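Peroxiredoxin (Akkermansia muciniphila, PDB 6KHX) probably reduces hydrogen peroxide and organic hydroperoxides with redox-active cysteines, as a typical 2-Cys peroxiredoxin. Local coordinates at residues B[52-57]-B[93-99]; B[8-13]-B[109-113]. One frame throughout, in Å; residues are numbered along the deposited sequence.

Both contacts belong to the thioredoxin-like fold of one subunit, and their centres lie 22 Å apart, with about 11 Å between nearest atoms. Along the chain the order is 8-13, 52-57, 93-99, 109-113, so contact 1 is nested inside the loop that contact 2 closes. The central mixed sheet separates them: contact 1 reaches I37 and F39 of strand 35-40, contact 2 reaches L38 and F40, the residues on the other face of that strand. Contact 1 fixes helix 48-58 to the loop leading into strand 101-103; contact 2 fixes the N-terminal loop to helix 108-112, which follows that strand. Two layers thus sandwich the sheet of the peroxiredoxin domain.

Contact 1. Residues B[52-57]-B[93-99]; sequences ELIGFQ and GIQGVSY
In this thioredoxin-fold domain, helix 48-58, which in peroxiredoxins bears the peroxidatic cysteine near its start, packs against the irregular loop 93-99. The helix side is regular from 52 to 57. The loop makes a type II turn from I94 to V97, with G96 at phi 92°, then runs into Y99; the CA atoms of Q57 and V97 lie 5.5 Å apart. Q57 (chi1 t, chi2 p) reaches across so that its OE1 accepts a hydrogen bond from S98 N at 2.6 Å. L53 (chi1 m) points into the loop: its CB lies 4.3 Å from I94 CG2 and 4.4 Å from V97 CG2, which also meets I54 CG1 at 4.3 Å. Beyond the interface, W84 of helix 78-85 packs on L53 and I94, while F39 stacks on F56. Y99 (chi1 p) turns its ring toward the helix, with CZ 4.0 Å from L53 CD2. Its OH donates to L53 O at 2.8 Å, the carbonyl oxygen that also accepts Q57 N at 3.0 Å.

Contact 2. Residues B[8-13]-B[109-113]; sequences APHFSA and ISADY
The N-terminal loop of this thioredoxin-like peroxiredoxin domain crosses beside short helix 108-112 just before entering strand 13-17 of the central sheet. Its backbone is extended, close to polyproline II from A8 to H10 (phi -55 to -72°, psi 126 to 148°) and straighter at F11 (phi -151°, psi 169°). The CA of P9 faces that of D112 at 6.4 Å, and the CA of F11 faces that of I109 at 6.6 Å. A8 comes first, its CB 3.3 Å from Y113 OH. P9 follows, its CA-to-CB bond pointing toward segment 109-113: its CD sits over the Y113 ring in a CH-pi contact, 3.7 Å from the centroid and 22° off the normal, while its CB lies 3.8 Å from D112 CB. Y113 (chi1 m), whose N bonds back to I109 O at 2.9 Å, buries its ring against the loop, where F141 meets it edge-to-face. H10 turns its side chain away, yet its carbonyl O is bridged by a water, 2.9 Å from H10 O and 2.7 Å from D112 OD2, that donates to both. The other carboxylate oxygen of D112 makes a weak hydrogen bond to N127 of a neighbouring subunit. F11 (chi1 p) swings its ring back against I109, whose CD1 rests over one face, 4.0 Å from the ring centroid. A13 closes the patch, its CB 4.3 Å from I109 CD1, and V102 of strand 101-103 touches F11, A13 and I109 alike. The direct polar tie is Y113 OH donating to P9 O at 2.8 Å.

Contact 1. Residues B[52-57]-B[93-99]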
loop_
_atom_site.group_PDB
_atom_site.type_symbol
_atom_site.label_atom_id
_atom_site.label_comp_id
_atom_site.label_asym_id
_atom_site.label_seq_id
_atom_site.Cartn_x
_atom_site.Cartn_y
_atom_site.Cartn_z
ATOM N N GLU B 52 -30.401 38.192 15.078
ATOM C CA GLU B 52 -30.968 36.847 15.141
ATOM C C GLU B 52 -31.053 36.353 16.582
ATOM O O GLU B 52 -32.078 35.791 16.996
ATOM C CB GLU B 52 -30.144 35.892 14.275
ATOM C CG GLU B 52 -30.096 36.312 12.811
ATOM C CD GLU B 52 -29.403 35.300 11.918
ATOM O OE1 GLU B 52 -30.088 34.678 11.075
ATOM O OE2 GLU B 52 -28.174 35.121 12.067
ATOM N N LEU B 53 -30.000 36.577 17.372
ATOM C CA LEU B 53 -30.010 36.107 18.755
ATOM C C LEU B 53 -31.092 36.807 19.576
ATOM O O LEU B 53 -31.836 36.163 20.334
ATOM C CB LEU B 53 -28.629 36.304 19.384
ATOM C CG LEU B 53 -27.552 35.290 18.974
ATOM C CD1 LEU B 53 -26.167 35.923 18.866
ATOM C CD2 LEU B 53 -27.526 34.122 19.953
ATOM N N ILE B 54 -31.199 38.131 19.433
ATOM C CA ILE B 54 -32.206 38.887 20.170
ATOM C C ILE B 54 -33.609 38.494 19.726
ATOM O O ILE B 54 -34.511 38.333 20.557
ATOM C CB ILE B 54 -31.957 40.397 20.020
ATOM C CG1 ILE B 54 -30.677 40.784 20.757
ATOM C CG2 ILE B 54 -33.131 41.182 20.577
ATOM C CD1 ILE B 54 -30.152 42.148 20.385
ATOM N N GLY B 55 -33.825 38.331 18.416
ATOM C CA GLY B 55 -35.135 37.919 17.952
ATOM C C GLY B 55 -35.542 36.559 18.489
ATOM O O GLY B 55 -36.696 36.357 18.877
ATOM N N PHE B 56 -34.597 35.612 18.541
ATOM C CA PHE B 56 -34.899 34.321 19.155
ATOM C C PHE B 56 -35.241 34.484 20.631
ATOM O O PHE B 56 -36.083 33.753 21.166
ATOM C CB PHE B 56 -33.730 33.349 18.979
ATOM C CG PHE B 56 -33.841 32.482 17.753
ATOM C CD1 PHE B 56 -34.785 31.472 17.686
ATOM C CD2 PHE B 56 -32.980 32.660 16.681
ATOM C CE1 PHE B 56 -34.889 30.676 16.559
ATOM C CE2 PHE B 56 -33.077 31.864 15.561
ATOM C CZ PHE B 56 -34.032 30.869 15.501
ATOM N N GLN B 57 -34.581 35.424 21.313
ATOM C CA GLN B 57 -34.956 35.709 22.697
ATOM C C GLN B 57 -36.388 36.230 22.790
ATOM O O GLN B 57 -37.134 35.853 23.701
ATOM C CB GLN B 57 -33.986 36.710 23.315
ATOM C CG GLN B 57 -34.322 37.088 24.747
ATOM C CD GLN B 57 -34.230 35.917 25.711
ATOM O OE1 GLN B 57 -33.327 35.084 25.614
ATOM N NE2 GLN B 57 -35.155 35.859 26.660
ATOM N N GLY B 93 -24.772 44.976 21.596
ATOM C CA GLY B 93 -24.730 43.787 22.419
ATOM C C GLY B 93 -26.002 42.959 22.351
ATOM O O GLY B 93 -26.975 43.296 21.677
ATOM N N ILE B 94 -25.981 41.844 23.080
ATOM C CA ILE B 94 -27.110 40.920 23.121
ATOM C C ILE B 94 -27.585 40.754 24.560
ATOM O O ILE B 94 -27.921 39.646 24.995
ATOM C CB ILE B 94 -26.750 39.559 22.492
ATOM C CG1 ILE B 94 -25.514 38.956 23.167
ATOM C CG2 ILE B 94 -26.558 39.692 20.983
ATOM C CD1 ILE B 94 -25.339 37.498 22.881
ATOM N N GLN B 95 -27.621 41.857 25.303
ATOM C CA GLN B 95 -28.128 41.831 26.668
ATOM C C GLN B 95 -29.543 41.273 26.691
ATOM O O GLN B 95 -30.371 41.599 25.836
ATOM C CB GLN B 95 -28.115 43.244 27.252
ATOM C CG GLN B 95 -28.193 43.324 28.765
ATOM C CD GLN B 95 -27.908 44.731 29.278
ATOM O OE1 GLN B 95 -26.771 45.065 29.627
ATOM N NE2 GLN B 95 -28.941 45.566 29.319
ATOM N N GLY B 96 -29.820 40.416 27.673
ATOM C CA GLY B 96 -31.131 39.825 27.823
ATOM C C GLY B 96 -31.342 38.499 27.124
ATOM O O GLY B 96 -32.401 37.884 27.314
ATOM N N VAL B 97 -30.388 38.041 26.316
ATOM C CA VAL B 97 -30.477 36.711 25.723
ATOM C C VAL B 97 -30.186 35.677 26.805
ATOM O O VAL B 97 -29.115 35.690 27.421
ATOM C CB VAL B 97 -29.520 36.571 24.534
ATOM C CG1 VAL B 97 -29.465 35.126 24.065
ATOM C CG2 VAL B 97 -29.960 37.488 23.400
ATOM N N SER B 98 -31.160 34.801 27.074
ATOM C CA SER B 98 -31.098 33.908 28.223
ATOM C C SER B 98 -30.984 32.428 27.876
ATOM O O SER B 98 -30.619 31.641 28.754
ATOM C CB SER B 98 -32.338 34.097 29.105
ATOM O OG SER B 98 -33.516 33.795 28.375
ATOM N N TYR B 99 -31.309 32.025 26.646
ATOM C CA TYR B 99 -31.194 30.629 26.252
ATOM C C TYR B 99 -29.719 30.255 26.071
ATOM O O TYR B 99 -28.850 31.129 26.011
ATOM C CB TYR B 99 -32.006 30.371 24.981
ATOM C CG TYR B 99 -31.632 31.241 23.814
ATOM C CD1 TYR B 99 -30.584 30.890 22.972
ATOM C CD2 TYR B 99 -32.333 32.407 23.542
ATOM C CE1 TYR B 99 -30.239 31.682 21.899
ATOM C CE2 TYR B 99 -31.998 33.205 22.468
ATOM C CZ TYR B 99 -30.950 32.840 21.655
ATOM O OH TYR B 99 -30.612 33.633 20.590
#

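Contact 2. Residues B[8-13]-B[109-113]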
loop_
_atom_site.group_PDB
_atom_site.type_symbol
_atom_site.label_atom_id
_atom_site.label_comp_id
_atom_site.label_asym_id
_atom_site.label_seq_id
_atom_site.Cartn_x
_atom_site.Cartn_y
_atom_site.Cartn_z
ATOM N N ALA B 8 -28.562 14.020 15.430
ATOM C CA ALA B 8 -27.778 15.235 15.516
ATOM C C ALA B 8 -26.465 14.914 16.226
ATOM O O ALA B 8 -26.491 14.383 17.344
ATOM C CB ALA B 8 -28.548 16.317 16.271
ATOM N N PRO B 9 -25.315 15.234 15.634
ATOM C CA PRO B 9 -24.041 14.842 16.245
ATOM C C PRO B 9 -23.924 15.333 17.678
ATOM O O PRO B 9 -24.296 16.460 18.010
ATOM C CB PRO B 9 -22.994 15.486 15.330
ATOM C CG PRO B 9 -23.664 15.540 14.002
ATOM C CD PRO B 9 -25.123 15.828 14.299
ATOM N N HIS B 10 -23.391 14.461 18.525
ATOM C CA HIS B 10 -23.237 14.765 19.934
ATOM C C HIS B 10 -22.125 15.790 20.135
ATOM O O HIS B 10 -21.143 15.840 19.390
ATOM C CB HIS B 10 -22.923 13.475 20.699
ATOM C CG HIS B 10 -22.487 13.692 22.114
ATOM N ND1 HIS B 10 -23.376 13.931 23.142
ATOM C CD2 HIS B 10 -21.252 13.724 22.670
ATOM C CE1 HIS B 10 -22.709 14.087 24.271
ATOM N NE2 HIS B 10 -21.417 13.970 24.013
ATOM N N PHE B 11 -22.289 16.623 21.152
ATOM C CA PHE B 11 -21.204 17.498 21.554
ATOM C C PHE B 11 -21.340 17.771 23.043
ATOM O O PHE B 11 -22.340 17.424 23.672
ATOM C CB PHE B 11 -21.175 18.801 20.738
ATOM C CG PHE B 11 -22.426 19.650 20.857
ATOM C CD1 PHE B 11 -22.609 20.502 21.944
ATOM C CD2 PHE B 11 -23.379 19.650 19.854
ATOM C CE1 PHE B 11 -23.739 21.295 22.047
ATOM C CE2 PHE B 11 -24.511 20.444 19.951
ATOM C CZ PHE B 11 -24.691 21.266 21.048
ATOM N N SER B 12 -20.300 18.378 23.602
ATOM C CA SER B 12 -20.297 18.751 25.012
ATOM C C SER B 12 -19.289 19.884 25.136
ATOM O O SER B 12 -18.087 19.666 24.947
ATOM C CB SER B 12 -19.938 17.565 25.905
ATOM O OG SER B 12 -19.865 17.951 27.269
ATOM N N ALA B 13 -19.781 21.091 25.383
ATOM C CA ALA B 13 -18.935 22.268 25.327
ATOM C C ALA B 13 -19.352 23.247 26.413
ATOM O O ALA B 13 -20.386 23.092 27.068
ATOM C CB ALA B 13 -18.998 22.928 23.945
ATOM N N ILE B 109 -17.998 21.106 16.447
ATOM C CA ILE B 109 -19.450 21.048 16.295
ATOM C C ILE B 109 -19.853 21.568 14.922
ATOM O O ILE B 109 -20.644 20.942 14.202
ATOM C CB ILE B 109 -20.145 21.841 17.415
ATOM C CG1 ILE B 109 -19.639 21.404 18.784
ATOM C CG2 ILE B 109 -21.645 21.635 17.343
ATOM C CD1 ILE B 109 -20.177 22.260 19.911
ATOM N N SER B 110 -19.314 22.728 14.544
ATOM C CA SER B 110 -19.609 23.296 13.236
ATOM C C SER B 110 -19.179 22.349 12.125
ATOM O O SER B 110 -19.860 22.236 11.099
ATOM C CB SER B 110 -18.919 24.654 13.093
ATOM O OG SER B 110 -19.285 25.524 14.152
ATOM N N ALA B 111 -18.046 21.665 12.308
ATOM C CA ALA B 111 -17.611 20.670 11.335
ATOM C C ALA B 111 -18.594 19.508 11.265
ATOM O O ALA B 111 -19.005 19.091 10.178
ATOM C CB ALA B 111 -16.209 20.170 11.678
ATOM N N ASP B 112 -18.993 18.982 12.424
ATOM C CA ASP B 112 -19.885 17.826 12.459
ATOM C C ASP B 112 -21.248 18.137 11.861
ATOM O O ASP B 112 -21.878 17.257 11.261
ATOM C CB ASP B 112 -20.036 17.335 13.899
ATOM C CG ASP B 112 -18.789 16.644 14.408
ATOM O OD1 ASP B 112 -17.883 16.397 13.584
ATOM O OD2 ASP B 112 -18.701 16.376 15.628
ATOM N N TYR B 113 -21.712 19.377 11.990
ATOM C CA TYR B 113 -23.005 19.757 11.445
ATOM C C TYR B 113 -22.925 20.293 10.018
ATOM O O TYR B 113 -23.962 20.649 9.445
ATOM C CB TYR B 113 -23.671 20.778 12.370
ATOM C CG TYR B 113 -24.302 20.139 13.585
ATOM C CD1 TYR B 113 -23.527 19.737 14.669
ATOM C CD2 TYR B 113 -25.672 19.911 13.638
ATOM C CE1 TYR B 113 -24.103 19.138 15.779
ATOM C CE2 TYR B 113 -26.255 19.316 14.741
ATOM C CZ TYR B 113 -25.469 18.930 15.809
ATOM O OH TYR B 113 -26.062 18.339 16.907
HETATM O O HOH W 1 -19.800 17.761 17.634
#